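Local coordinates for protein succinyl-CoA ligase (ADP-forming) subunit alpha (Methanosaeta concilii, PDB 6HXI) that binds coenzyme A and belongs to the succinyl-CoA synthetase family of ligases, its C-terminal region resembling citrate synthase, at residues Q26-P40 and K55-M67. Sequence-based numbering, arbitrary orientation.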
loop_
_atom_site.group_PDB
_atom_site.type_symbol
_atom_site.label_atom_id
_atom_site.label_comp_id
_atom_site.label_asym_id
_atom_site.label_seq_id
_atom_site.Cartn_x
_atom_site.Cartn_y
_atom_site.Cartn_z
ATOM N N GLN B 26 25.688 30.247 -4.698
ATOM C CA GLN B 26 26.889 29.561 -4.224
ATOM C C GLN B 26 28.181 30.379 -4.446
ATOM O O GLN B 26 29.038 30.391 -3.564
ATOM C CB GLN B 26 27.022 28.132 -4.805
ATOM C CG GLN B 26 28.120 27.300 -4.102
ATOM C CD GLN B 26 27.865 27.163 -2.616
ATOM O OE1 GLN B 26 27.001 26.398 -2.178
ATOM N NE2 GLN B 26 28.567 27.939 -1.803
ATOM N N ARG B 27 28.299 31.069 -5.594
ATOM C CA ARG B 27 29.464 31.894 -5.933
ATOM C C ARG B 27 29.620 33.028 -4.932
ATOM O O ARG B 27 30.730 33.263 -4.445
ATOM C CB ARG B 27 29.360 32.444 -7.368
ATOM C CG ARG B 27 29.569 31.366 -8.413
ATOM C CD ARG B 27 29.984 31.921 -9.732
ATOM N NE ARG B 27 30.490 30.856 -10.589
ATOM C CZ ARG B 27 29.803 30.316 -11.582
ATOM N NH1 ARG B 27 30.336 29.356 -12.317
ATOM N NH2 ARG B 27 28.568 30.725 -11.842
ATOM N N MET B 28 28.497 33.703 -4.586
ATOM C CA MET B 28 28.518 34.794 -3.614
ATOM C C MET B 28 29.004 34.293 -2.242
ATOM O O MET B 28 29.937 34.860 -1.672
ATOM C CB MET B 28 27.149 35.483 -3.517
ATOM C CG MET B 28 26.853 36.348 -4.713
ATOM S SD MET B 28 25.217 37.113 -4.696
ATOM C CE MET B 28 25.440 38.340 -3.425
ATOM N N LEU B 29 28.429 33.176 -1.761
ATOM C CA LEU B 29 28.790 32.579 -0.480
ATOM C C LEU B 29 30.245 32.133 -0.445
ATOM O O LEU B 29 30.922 32.326 0.571
ATOM C CB LEU B 29 27.864 31.401 -0.141
ATOM C CG LEU B 29 26.416 31.768 0.106
ATOM C CD1 LEU B 29 25.537 30.520 0.141
ATOM C CD2 LEU B 29 26.273 32.564 1.390
ATOM N N ASP B 30 30.735 31.572 -1.564
ATOM C CA ASP B 30 32.112 31.105 -1.676
ATOM C C ASP B 30 33.100 32.269 -1.528
ATOM O O ASP B 30 34.135 32.119 -0.883
ATOM C CB ASP B 30 32.312 30.360 -3.012
ATOM C CG ASP B 30 31.887 28.902 -3.016
ATOM O OD1 ASP B 30 31.489 28.393 -1.947
ATOM O OD2 ASP B 30 32.004 28.256 -4.077
ATOM N N PHE B 31 32.760 33.426 -2.098
ATOM C CA PHE B 31 33.575 34.641 -2.022
ATOM C C PHE B 31 33.605 35.163 -0.581
ATOM O O PHE B 31 34.670 35.459 -0.070
ATOM C CB PHE B 31 33.034 35.716 -2.978
ATOM C CG PHE B 31 33.917 36.938 -3.086
ATOM C CD1 PHE B 31 35.209 36.844 -3.603
ATOM C CD2 PHE B 31 33.463 38.182 -2.669
ATOM C CE1 PHE B 31 36.025 37.985 -3.718
ATOM C CE2 PHE B 31 34.288 39.319 -2.769
ATOM C CZ PHE B 31 35.555 39.210 -3.303
ATOM N N ASP B 32 32.443 35.194 0.084
ATOM C CA ASP B 32 32.323 35.614 1.469
ATOM C C ASP B 32 33.214 34.733 2.344
ATOM O O ASP B 32 33.959 35.251 3.162
ATOM C CB ASP B 32 30.857 35.521 1.937
ATOM C CG ASP B 32 29.853 36.300 1.114
ATOM O OD1 ASP B 32 30.245 37.333 0.505
ATOM O OD2 ASP B 32 28.675 35.893 1.085
ATOM N N TYR B 33 33.189 33.409 2.109
ATOM C CA TYR B 33 34.025 32.465 2.831
ATOM C C TYR B 33 35.559 32.748 2.655
ATOM O O TYR B 33 36.256 32.875 3.664
ATOM C CB TYR B 33 33.669 31.019 2.450
ATOM C CG TYR B 33 34.434 30.010 3.262
ATOM C CD1 TYR B 33 34.051 29.701 4.562
ATOM C CD2 TYR B 33 35.558 29.378 2.741
ATOM C CE1 TYR B 33 34.786 28.797 5.337
ATOM C CE2 TYR B 33 36.292 28.468 3.496
ATOM C CZ TYR B 33 35.906 28.187 4.797
ATOM O OH TYR B 33 36.622 27.285 5.535
ATOM N N VAL B 34 36.058 32.843 1.393
ATOM C CA VAL B 34 37.476 33.084 1.090
ATOM C C VAL B 34 37.949 34.485 1.544
ATOM O O VAL B 34 39.136 34.664 1.763
ATOM C CB VAL B 34 37.892 32.789 -0.379
ATOM C CG1 VAL B 34 37.743 31.310 -0.722
ATOM C CG2 VAL B 34 37.156 33.672 -1.381
ATOM N N CYS B 35 37.018 35.449 1.722
ATOM C CA CYS B 35 37.298 36.806 2.206
ATOM C C CYS B 35 37.328 36.882 3.718
ATOM O O CYS B 35 37.612 37.948 4.275
ATOM C CB CYS B 35 36.295 37.795 1.626
ATOM S SG CYS B 35 36.477 38.040 -0.150
ATOM N N LYS B 36 36.997 35.753 4.379
ATOM C CA LYS B 36 36.964 35.592 5.833
ATOM C C LYS B 36 35.866 36.446 6.467
ATOM O O LYS B 36 36.021 36.899 7.603
ATOM C CB LYS B 36 38.360 35.840 6.478
ATOM C CG LYS B 36 39.470 34.954 5.922
ATOM C CD LYS B 36 40.699 34.959 6.825
ATOM C CE LYS B 36 41.257 33.565 7.048
ATOM N NZ LYS B 36 40.326 32.680 7.818
ATOM N N ARG B 37 34.753 36.660 5.736
ATOM C CA ARG B 37 33.605 37.428 6.210
ATOM C C ARG B 37 32.981 36.751 7.416
ATOM O O ARG B 37 32.985 35.516 7.510
ATOM C CB ARG B 37 32.535 37.587 5.110
ATOM C CG ARG B 37 32.808 38.708 4.112
ATOM C CD ARG B 37 31.607 39.003 3.215
ATOM N NE ARG B 37 30.379 39.210 3.990
ATOM C CZ ARG B 37 29.476 40.153 3.751
ATOM N NH1 ARG B 37 29.641 41.000 2.739
ATOM N NH2 ARG B 37 28.412 40.271 4.532
ATOM N N SER B 38 32.454 37.561 8.346
ATOM C CA SER B 38 31.814 37.046 9.556
ATOM C C SER B 38 30.484 36.413 9.208
ATOM O O SER B 38 30.185 35.315 9.676
ATOM C CB SER B 38 31.644 38.143 10.607
ATOM O OG SER B 38 31.197 39.374 10.058
ATOM N N SER B 39 29.723 37.069 8.329
ATOM C CA SER B 39 28.414 36.569 7.924
ATOM C C SER B 39 28.262 36.435 6.395
ATOM O O SER B 39 28.903 37.185 5.649
ATOM C CB SER B 39 27.316 37.483 8.480
ATOM O OG SER B 39 26.094 36.782 8.660
ATOM N N PRO B 40 27.352 35.553 5.906
ATOM C CA PRO B 40 27.088 35.506 4.460
ATOM C C PRO B 40 26.558 36.859 3.948
ATOM O O PRO B 40 25.898 37.592 4.689
ATOM C CB PRO B 40 26.001 34.435 4.354
ATOM C CG PRO B 40 26.176 33.595 5.573
ATOM C CD PRO B 40 26.489 34.586 6.624
ATOM N N LYS B 55 19.408 25.432 0.711
ATOM C CA LYS B 55 20.640 24.974 1.348
ATOM C C LYS B 55 21.833 25.195 0.419
ATOM O O LYS B 55 21.784 24.855 -0.752
ATOM C CB LYS B 55 20.487 23.496 1.752
ATOM C CG LYS B 55 21.708 22.898 2.455
ATOM C CD LYS B 55 21.392 21.553 3.146
ATOM C CE LYS B 55 20.864 20.491 2.224
ATOM N NZ LYS B 55 21.737 20.300 1.041
ATOM N N ALA B 56 22.904 25.758 0.946
ATOM C CA ALA B 56 24.141 26.029 0.225
ATOM C C ALA B 56 25.324 25.781 1.163
ATOM O O ALA B 56 25.128 25.532 2.358
ATOM C CB ALA B 56 24.150 27.476 -0.250
ATOM N N PHE B 57 26.538 25.876 0.638
ATOM C CA PHE B 57 27.760 25.720 1.416
ATOM C C PHE B 57 28.310 27.044 1.923
ATOM O O PHE B 57 28.259 28.062 1.229
ATOM C CB PHE B 57 28.870 25.106 0.545
ATOM C CG PHE B 57 28.831 23.620 0.362
ATOM C CD1 PHE B 57 29.074 22.763 1.435
ATOM C CD2 PHE B 57 28.562 23.065 -0.882
ATOM C CE1 PHE B 57 29.083 21.383 1.256
ATOM C CE2 PHE B 57 28.571 21.683 -1.057
ATOM C CZ PHE B 57 28.822 20.851 0.018
ATOM N N TRP B 58 28.960 26.972 3.094
ATOM C CA TRP B 58 29.777 27.995 3.741
ATOM C C TRP B 58 31.099 27.243 3.948
ATOM O O TRP B 58 31.277 26.565 4.950
ATOM C CB TRP B 58 29.167 28.435 5.081
ATOM C CG TRP B 58 29.963 29.520 5.743
ATOM C CD1 TRP B 58 30.797 29.391 6.817
ATOM C CD2 TRP B 58 30.060 30.884 5.322
ATOM N NE1 TRP B 58 31.374 30.605 7.116
ATOM C CE2 TRP B 58 30.922 31.544 6.224
ATOM C CE3 TRP B 58 29.460 31.625 4.296
ATOM C CZ2 TRP B 58 31.217 32.906 6.114
ATOM C CZ3 TRP B 58 29.734 32.979 4.199
ATOM C CH2 TRP B 58 30.616 33.604 5.085
ATOM N N GLY B 59 31.924 27.228 2.921
ATOM C CA GLY B 59 33.164 26.456 2.907
ATOM C C GLY B 59 32.822 25.005 2.624
ATOM O O GLY B 59 32.440 24.664 1.502
ATOM N N THR B 60 32.869 24.177 3.672
ATOM C CA THR B 60 32.521 22.758 3.650
ATOM C C THR B 60 31.303 22.524 4.538
ATOM O O THR B 60 30.836 21.396 4.642
ATOM C CB THR B 60 33.691 21.889 4.181
ATOM O OG1 THR B 60 34.003 22.245 5.527
ATOM C CG2 THR B 60 34.923 21.984 3.342
ATOM N N LYS B 61 30.829 23.579 5.220
ATOM C CA LYS B 61 29.699 23.524 6.144
ATOM C C LYS B 61 28.436 23.980 5.403
ATOM O O LYS B 61 28.451 25.018 4.764
ATOM C CB LYS B 61 29.986 24.441 7.365
ATOM C CG LYS B 61 28.911 24.441 8.454
ATOM C CD LYS B 61 29.138 25.534 9.500
ATOM C CE LYS B 61 28.348 26.787 9.221
ATOM N NZ LYS B 61 28.831 27.961 10.008
ATOM N N GLU B 62 27.351 23.223 5.523
ATOM C CA GLU B 62 26.097 23.562 4.884
ATOM C C GLU B 62 25.253 24.496 5.724
ATOM O O GLU B 62 25.159 24.323 6.935
ATOM C CB GLU B 62 25.342 22.307 4.502
ATOM C CG GLU B 62 25.993 21.607 3.327
ATOM C CD GLU B 62 25.172 20.461 2.780
ATOM O OE1 GLU B 62 24.744 19.598 3.581
ATOM O OE2 GLU B 62 24.902 20.461 1.557
ATOM N N ILE B 63 24.679 25.520 5.090
ATOM C CA ILE B 63 23.864 26.532 5.771
ATOM C C ILE B 63 22.488 26.657 5.131
ATOM O O ILE B 63 22.315 26.225 3.998
ATOM C CB ILE B 63 24.590 27.922 5.914
ATOM C CG1 ILE B 63 24.882 28.578 4.544
ATOM C CG2 ILE B 63 25.856 27.819 6.787
ATOM C CD1 ILE B 63 24.904 30.095 4.578
ATOM N N ILE B 64 21.534 27.264 5.833
ATOM C CA ILE B 64 20.177 27.448 5.318
ATOM C C ILE B 64 19.912 28.921 5.039
ATOM O O ILE B 64 20.104 29.758 5.905
ATOM C CB ILE B 64 19.100 26.806 6.267
ATOM C CG1 ILE B 64 19.290 25.273 6.471
ATOM C CG2 ILE B 64 17.660 27.119 5.870
ATOM C CD1 ILE B 64 19.566 24.415 5.260
ATOM N N LEU B 65 19.420 29.226 3.857
ATOM C CA LEU B 65 18.994 30.583 3.522
ATOM C C LEU B 65 17.482 30.600 3.385
ATOM O O LEU B 65 16.927 29.697 2.757
ATOM C CB LEU B 65 19.641 31.114 2.232
ATOM C CG LEU B 65 21.163 31.297 2.280
ATOM C CD1 LEU B 65 21.665 31.797 0.967
ATOM C CD2 LEU B 65 21.591 32.209 3.437
ATOM N N PRO B 66 16.809 31.621 3.965
ATOM C CA PRO B 66 15.350 31.734 3.790
ATOM C C PRO B 66 15.002 32.178 2.368
ATOM O O PRO B 66 15.809 32.815 1.691
ATOM C CB PRO B 66 14.933 32.747 4.845
ATOM C CG PRO B 66 16.153 33.555 5.090
ATOM C CD PRO B 66 17.355 32.749 4.749
ATOM N N MET B 67 13.807 31.807 1.903
ATOM C CA MET B 67 13.384 32.054 0.540
ATOM C C MET B 67 11.951 32.572 0.528
ATOM O O MET B 67 11.061 31.929 1.084
ATOM C CB MET B 67 13.604 30.754 -0.249
ATOM C CG MET B 67 13.460 30.888 -1.729
ATOM S SD MET B 67 14.093 29.390 -2.536
ATOM C CE MET B 67 12.794 28.235 -2.205
HETATM O O HOH W 1 31.248 28.720 0.708
#
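The side-chain amide of Gln26 bonds with both backbone polar atoms of Phe57, on strand 52-58, at one margin of this chain's seven-strand sheet. Phe57 N gives its hydrogen to OE1 of Gln26 at 2.9 Å, nearly straight (173°) and onto a lone pair. NE2 of Gln26 returns a bond to Phe57 O at 3.1 Å, and a weak one to OD1 of Asp30. The chain of Gln26, bent at chi2 (59°), brings the amide to the strand. One water extends the network: it donates to OD1 of Asp30, donates weakly to Phe57 O and accepts from Gly59 N at 2.8 Å. OD2 of Asp30 forms a salt bridge with Arg350 of a second subunit; the same arginine donates to Gly59 O.

Gly59 sits in the type II' hairpin turn. Its CA lies 3.5 Å from the centroid of the Tyr33 ring, squarely over the face, a CH-pi contact. The edge of Tyr33 meets the face of Trp58, planes at 86°. Trp58 CZ3 reaches CB of Asp32 at 3.6 Å and CG of Pro40 at 3.9 Å. Leu29 packs tightly on Ala56, CD1 to CB.

Helix 22-34 is the crossover between parallel strands 15-18 and 42-46 of a Rossmann-like CoA-binding domain, whose sheet the hairpin extends. Gln26 satisfies Phe57 N and O, the water takes up Gly59 N, and buried Asp30 ties this network to the second subunit.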